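Local coordinates for beta-lactamase-like protein (Novosphingobium pentaromativorans US6-1, PDB 6AUF) that probably hydrolyses beta-lactam antibiotics as a subclass B3-like metallo-beta-lactamase, using a pair of zinc ions held by histidine and aspartate side chains, at residues Ser189-Trp194 with Met205-Ser211; Leu236-Ala240 with Cys273-Ser277. One frame throughout, in Å; residues are numbered along the deposited sequence.

A recurrent principle of alpha/beta folds is that a sheet delivers loops to the active site while helices pack on its outer face, and the two contacts illustrate it. Contact 1 joins strands 190-197 and 203-208, a beta hairpin in the five-stranded sheet, and follows the chain to the edge of the zinc site. Contact 2 comes later in the chain and pairs helices 226-241 and 272-292; the first of these is the next helix after strand 203-208. The centres of the two contacts lie about 10 Å apart and the contacts touch: Y276 OH is 2.7 Å from D210 O, a probable hydrogen bond, and C273 SG packs 3.7 Å from A207 CB. Helix 272-292 thus meets both hairpin and zinc-site loop.

Contact 1: residues Ser189-Trp194 with Met205-Ser211; sequences SASWTW and MIAYADS
Two neighbouring strands of a beta hairpin can zip up at one end and splay at the other to serve a metal site; S189-W194 against M205-S211 is such a case. The strand axes approach to 4.7 Å at 167°, antiparallel, in extended conformation. S189, still in the loop, has a t rotamer that brings S189 OG within 2.7 Å of D210 OD2 and also close to T182 O, its stronger polar partner, so the one hydroxyl proton has two acceptors to choose between. One water donates from its oxygen to A190 O (2.9 Å) and Y208 O (2.7 Å), bridging the strands where direct pairing has ended. S191, rotamer m, receives D210 N on OG at 3.0 Å. W192 and Y208 form a hydrogen-bonded pair, W192 N to Y208 O 3.1 Å and Y208 N to W192 O 2.8 Å; the indole (m) sends NE1 to T105 O. T193 faces A207 in a non-hydrogen-bonded pair, CA atoms 4.6 Å apart; T193 CA is 3.3 Å from I206 O, and the T193 and A207 side chains lie on the face opposite both tryptophans. W194 and I206 pair again, W194 N to I206 O 3.1 Å and I206 N to W194 O 2.8 Å. The p rotamer of W194 lays its six-membered ring across the neighbouring strand: I206 CG2 sits over the face, 4.0 Å from the centroid, a CH-pi contact, while Y208 CB lies near the ring edge, 4.0 Å from W194 CZ3. I64 and V66 of the other sheet touch this indole, consistent with the αβ/βα sandwich of metallo-beta-lactamases. Beyond the strand, D210 OD1 is hydrogen-bonded to ND1 of H107, a zinc ligand. Backbone pairing with apolar side chains on the tryptophan face thus gives way to a side-chain polar network that probably helps orient H107.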
# COMPACT_ATOMS: atom_id res chain seq x y z
N SER A 189 -6.25 -5.87 4.52
CA SER A 189 -4.93 -5.63 3.94
C SER A 189 -4.70 -6.48 2.70
O SER A 189 -4.99 -7.68 2.67
CB SER A 189 -3.85 -5.91 4.98
OG SER A 189 -2.63 -6.17 4.31
N ALA A 190 -4.18 -5.84 1.66
CA ALA A 190 -3.84 -6.48 0.40
C ALA A 190 -2.43 -6.08 -0.02
O ALA A 190 -1.95 -4.99 0.29
CB ALA A 190 -4.82 -6.09 -0.70
N SER A 191 -1.77 -7.00 -0.71
CA SER A 191 -0.46 -6.77 -1.29
C SER A 191 -0.52 -7.08 -2.78
O SER A 191 -1.26 -7.98 -3.20
CB SER A 191 0.61 -7.63 -0.61
OG SER A 191 0.89 -7.12 0.68
N TRP A 192 0.25 -6.33 -3.56
CA TRP A 192 0.15 -6.37 -5.01
C TRP A 192 1.50 -6.69 -5.64
O TRP A 192 2.56 -6.36 -5.09
CB TRP A 192 -0.37 -5.05 -5.53
CG TRP A 192 -1.79 -4.76 -5.14
CD1 TRP A 192 -2.21 -4.12 -4.01
CD2 TRP A 192 -2.97 -5.09 -5.88
NE1 TRP A 192 -3.58 -4.02 -4.00
CE2 TRP A 192 -4.07 -4.62 -5.14
CE3 TRP A 192 -3.21 -5.76 -7.08
CZ2 TRP A 192 -5.40 -4.78 -5.57
CZ3 TRP A 192 -4.53 -5.92 -7.51
CH2 TRP A 192 -5.60 -5.43 -6.75
N THR A 193 1.46 -7.31 -6.82
CA THR A 193 2.64 -7.88 -7.45
C THR A 193 2.49 -7.79 -8.96
O THR A 193 1.42 -8.09 -9.50
CB THR A 193 2.81 -9.34 -6.95
OG1 THR A 193 4.06 -9.47 -6.26
CG2 THR A 193 2.69 -10.39 -8.07
N TRP A 194 3.55 -7.35 -9.65
CA TRP A 194 3.52 -7.27 -11.11
C TRP A 194 4.94 -7.15 -11.65
O TRP A 194 5.88 -6.87 -10.90
CB TRP A 194 2.66 -6.09 -11.61
CG TRP A 194 3.21 -4.72 -11.27
CD1 TRP A 194 3.97 -3.90 -12.07
CD2 TRP A 194 3.02 -4.01 -10.04
NE1 TRP A 194 4.27 -2.73 -11.42
CE2 TRP A 194 3.71 -2.77 -10.17
CE3 TRP A 194 2.36 -4.30 -8.85
CZ2 TRP A 194 3.74 -1.82 -9.15
CZ3 TRP A 194 2.39 -3.36 -7.83
CH2 TRP A 194 3.07 -2.14 -7.98
N MET A 205 10.24 -8.24 -10.71
CA MET A 205 8.94 -8.25 -10.08
C MET A 205 8.91 -7.19 -8.99
O MET A 205 9.78 -7.17 -8.11
CB MET A 205 8.64 -9.63 -9.50
CG MET A 205 8.59 -10.70 -10.54
SD MET A 205 7.25 -10.43 -11.70
CE MET A 205 5.84 -10.33 -10.58
N ILE A 206 7.94 -6.32 -9.07
CA ILE A 206 7.69 -5.35 -8.02
C ILE A 206 6.62 -5.90 -7.08
O ILE A 206 5.64 -6.53 -7.51
CB ILE A 206 7.28 -4.00 -8.65
CG1 ILE A 206 8.50 -3.39 -9.34
CG2 ILE A 206 6.75 -3.04 -7.59
CD1 ILE A 206 8.17 -2.44 -10.42
N ALA A 207 6.84 -5.70 -5.79
CA ALA A 207 5.90 -6.10 -4.76
C ALA A 207 5.55 -4.86 -3.95
O ALA A 207 6.41 -4.33 -3.24
CB ALA A 207 6.49 -7.20 -3.87
N TYR A 208 4.31 -4.39 -4.08
CA TYR A 208 3.77 -3.35 -3.21
C TYR A 208 3.17 -4.05 -1.98
O TYR A 208 1.97 -4.32 -1.89
CB TYR A 208 2.76 -2.51 -3.97
CG TYR A 208 2.31 -1.26 -3.24
CD1 TYR A 208 3.24 -0.39 -2.66
CD2 TYR A 208 0.95 -0.93 -3.15
CE1 TYR A 208 2.83 0.76 -1.99
CE2 TYR A 208 0.53 0.21 -2.48
CZ TYR A 208 1.47 1.05 -1.90
OH TYR A 208 1.07 2.17 -1.24
N ALA A 209 4.05 -4.39 -1.04
CA ALA A 209 3.65 -5.13 0.15
C ALA A 209 3.12 -4.16 1.19
O ALA A 209 3.81 -3.20 1.56
CB ALA A 209 4.81 -5.94 0.73
N ASP A 210 1.88 -4.40 1.62
CA ASP A 210 1.17 -3.53 2.54
C ASP A 210 1.93 -3.37 3.86
O ASP A 210 2.80 -4.17 4.21
CB ASP A 210 -0.21 -4.11 2.83
CG ASP A 210 -1.13 -3.12 3.46
OD1 ASP A 210 -0.73 -1.94 3.63
OD2 ASP A 210 -2.27 -3.53 3.77
N SER A 211 1.59 -2.30 4.59
CA SER A 211 2.00 -2.20 5.99
C SER A 211 1.75 -3.53 6.69
O SER A 211 0.74 -4.19 6.44
CB SER A 211 1.23 -1.09 6.71
OG SER A 211 1.07 0.03 5.87
O HOH W 1 -0.29 -3.10 -1.21

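Contact 2: residues Leu236-Ala240 with Cys273-Ser277; sequences LSRIA and CAAYS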
# COMPACT_ATOMS: atom_id res chain seq x y z
N LEU A 236 1.36 -12.67 7.07
CA LEU A 236 2.81 -12.71 7.15
C LEU A 236 3.36 -13.75 6.19
O LEU A 236 4.38 -13.52 5.50
CB LEU A 236 3.27 -13.02 8.57
CG LEU A 236 2.81 -12.00 9.59
CD1 LEU A 236 3.26 -12.41 11.00
CD2 LEU A 236 3.37 -10.65 9.20
N SER A 237 2.70 -14.90 6.12
CA SER A 237 3.20 -15.98 5.28
C SER A 237 3.11 -15.60 3.81
O SER A 237 4.06 -15.85 3.05
CB SER A 237 2.43 -17.27 5.59
OG SER A 237 2.50 -18.16 4.49
N ARG A 238 2.01 -14.99 3.39
CA ARG A 238 1.88 -14.57 2.00
C ARG A 238 2.84 -13.43 1.65
O ARG A 238 3.42 -13.41 0.56
CB ARG A 238 0.44 -14.19 1.70
CG ARG A 238 -0.48 -15.44 1.61
CD ARG A 238 -1.94 -15.08 1.65
NE ARG A 238 -2.78 -16.27 1.67
CZ ARG A 238 -4.11 -16.25 1.78
NH1 ARG A 238 -4.77 -15.11 1.87
NH2 ARG A 238 -4.77 -17.39 1.79
N ILE A 239 3.00 -12.46 2.56
CA ILE A 239 3.90 -11.35 2.29
C ILE A 239 5.31 -11.88 2.05
O ILE A 239 6.01 -11.44 1.12
CB ILE A 239 3.86 -10.34 3.45
CG1 ILE A 239 2.62 -9.47 3.39
CG2 ILE A 239 5.11 -9.44 3.44
CD1 ILE A 239 2.45 -8.62 4.63
N ALA A 240 5.73 -12.85 2.86
CA ALA A 240 7.11 -13.32 2.81
C ALA A 240 7.40 -14.06 1.51
O ALA A 240 8.57 -14.16 1.12
CB ALA A 240 7.40 -14.22 4.01
N CYS A 273 11.10 -8.86 0.75
CA CYS A 273 9.80 -9.21 1.31
C CYS A 273 9.95 -10.23 2.43
O CYS A 273 9.30 -10.11 3.48
CB CYS A 273 8.87 -9.74 0.23
SG CYS A 273 8.29 -8.46 -0.90
N ALA A 274 10.80 -11.23 2.25
CA ALA A 274 10.99 -12.21 3.32
C ALA A 274 11.44 -11.50 4.59
O ALA A 274 10.79 -11.61 5.63
CB ALA A 274 12.00 -13.28 2.90
N ALA A 275 12.53 -10.74 4.50
CA ALA A 275 13.04 -10.03 5.67
C ALA A 275 11.98 -9.13 6.27
O ALA A 275 11.79 -9.11 7.50
CB ALA A 275 14.27 -9.23 5.27
N TYR A 276 11.28 -8.39 5.43
CA TYR A 276 10.24 -7.48 5.90
C TYR A 276 9.18 -8.24 6.71
O TYR A 276 8.85 -7.86 7.84
CB TYR A 276 9.65 -6.77 4.68
CG TYR A 276 8.47 -5.87 4.90
CD1 TYR A 276 8.60 -4.63 5.54
CD2 TYR A 276 7.22 -6.23 4.40
CE1 TYR A 276 7.48 -3.80 5.71
CE2 TYR A 276 6.12 -5.42 4.55
CZ TYR A 276 6.24 -4.22 5.20
OH TYR A 276 5.09 -3.45 5.33
N SER A 277 8.67 -9.35 6.15
CA SER A 277 7.69 -10.19 6.86
C SER A 277 8.29 -10.80 8.13
O SER A 277 7.66 -10.80 9.20
CB SER A 277 7.17 -11.28 5.92
OG SER A 277 6.43 -12.27 6.63
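When small residues line the meeting point of two helices, the backbones can come close and one polar side chain may reach across. Here L236-A240 and C273-S277 run antiparallel, their axes 8.2 Å apart at 156°, and A240 CA lies only 4.1 Å from A274 CA. S277 is the principal bridging residue: its t rotamer (chi1 168°) extends OG to donate a 2.7 Å hydrogen bond to L236 O. That carbonyl already accepts A240 N at 3.0 Å within its own helix, so the serine adds a second donor. The same OG rests 3.4 Å from A240 CB, a close fit that the short methyl allows. The m chi1 of I239 places CG2 against S277 CB at 3.7 Å and Y276 CD2 at 4.0 Å; the methyl lies near the plane of the tyrosine ring, at its edge. The t rotamer of Y276 carries the ring past I239, and its OH goes on to D210 O, in the loop that follows the hairpin of contact 1. L236 offers CB to S277 OG at 3.8 Å. C273 CB lies 3.4 Å from I239 O, and its m rotamer directs SG to the disulfide with C244, in the segment between helix 226-241 and strand 246-248. R238 points away from this interface, sending NH1 to E181 O. The chemistry implies a junction fastened in three ways: a covalent bond ties helix 272-292 to the chain just beyond helix 226-241, a serine hydroxyl joins the helices directly, and methyl and methylene groups fill the space between them.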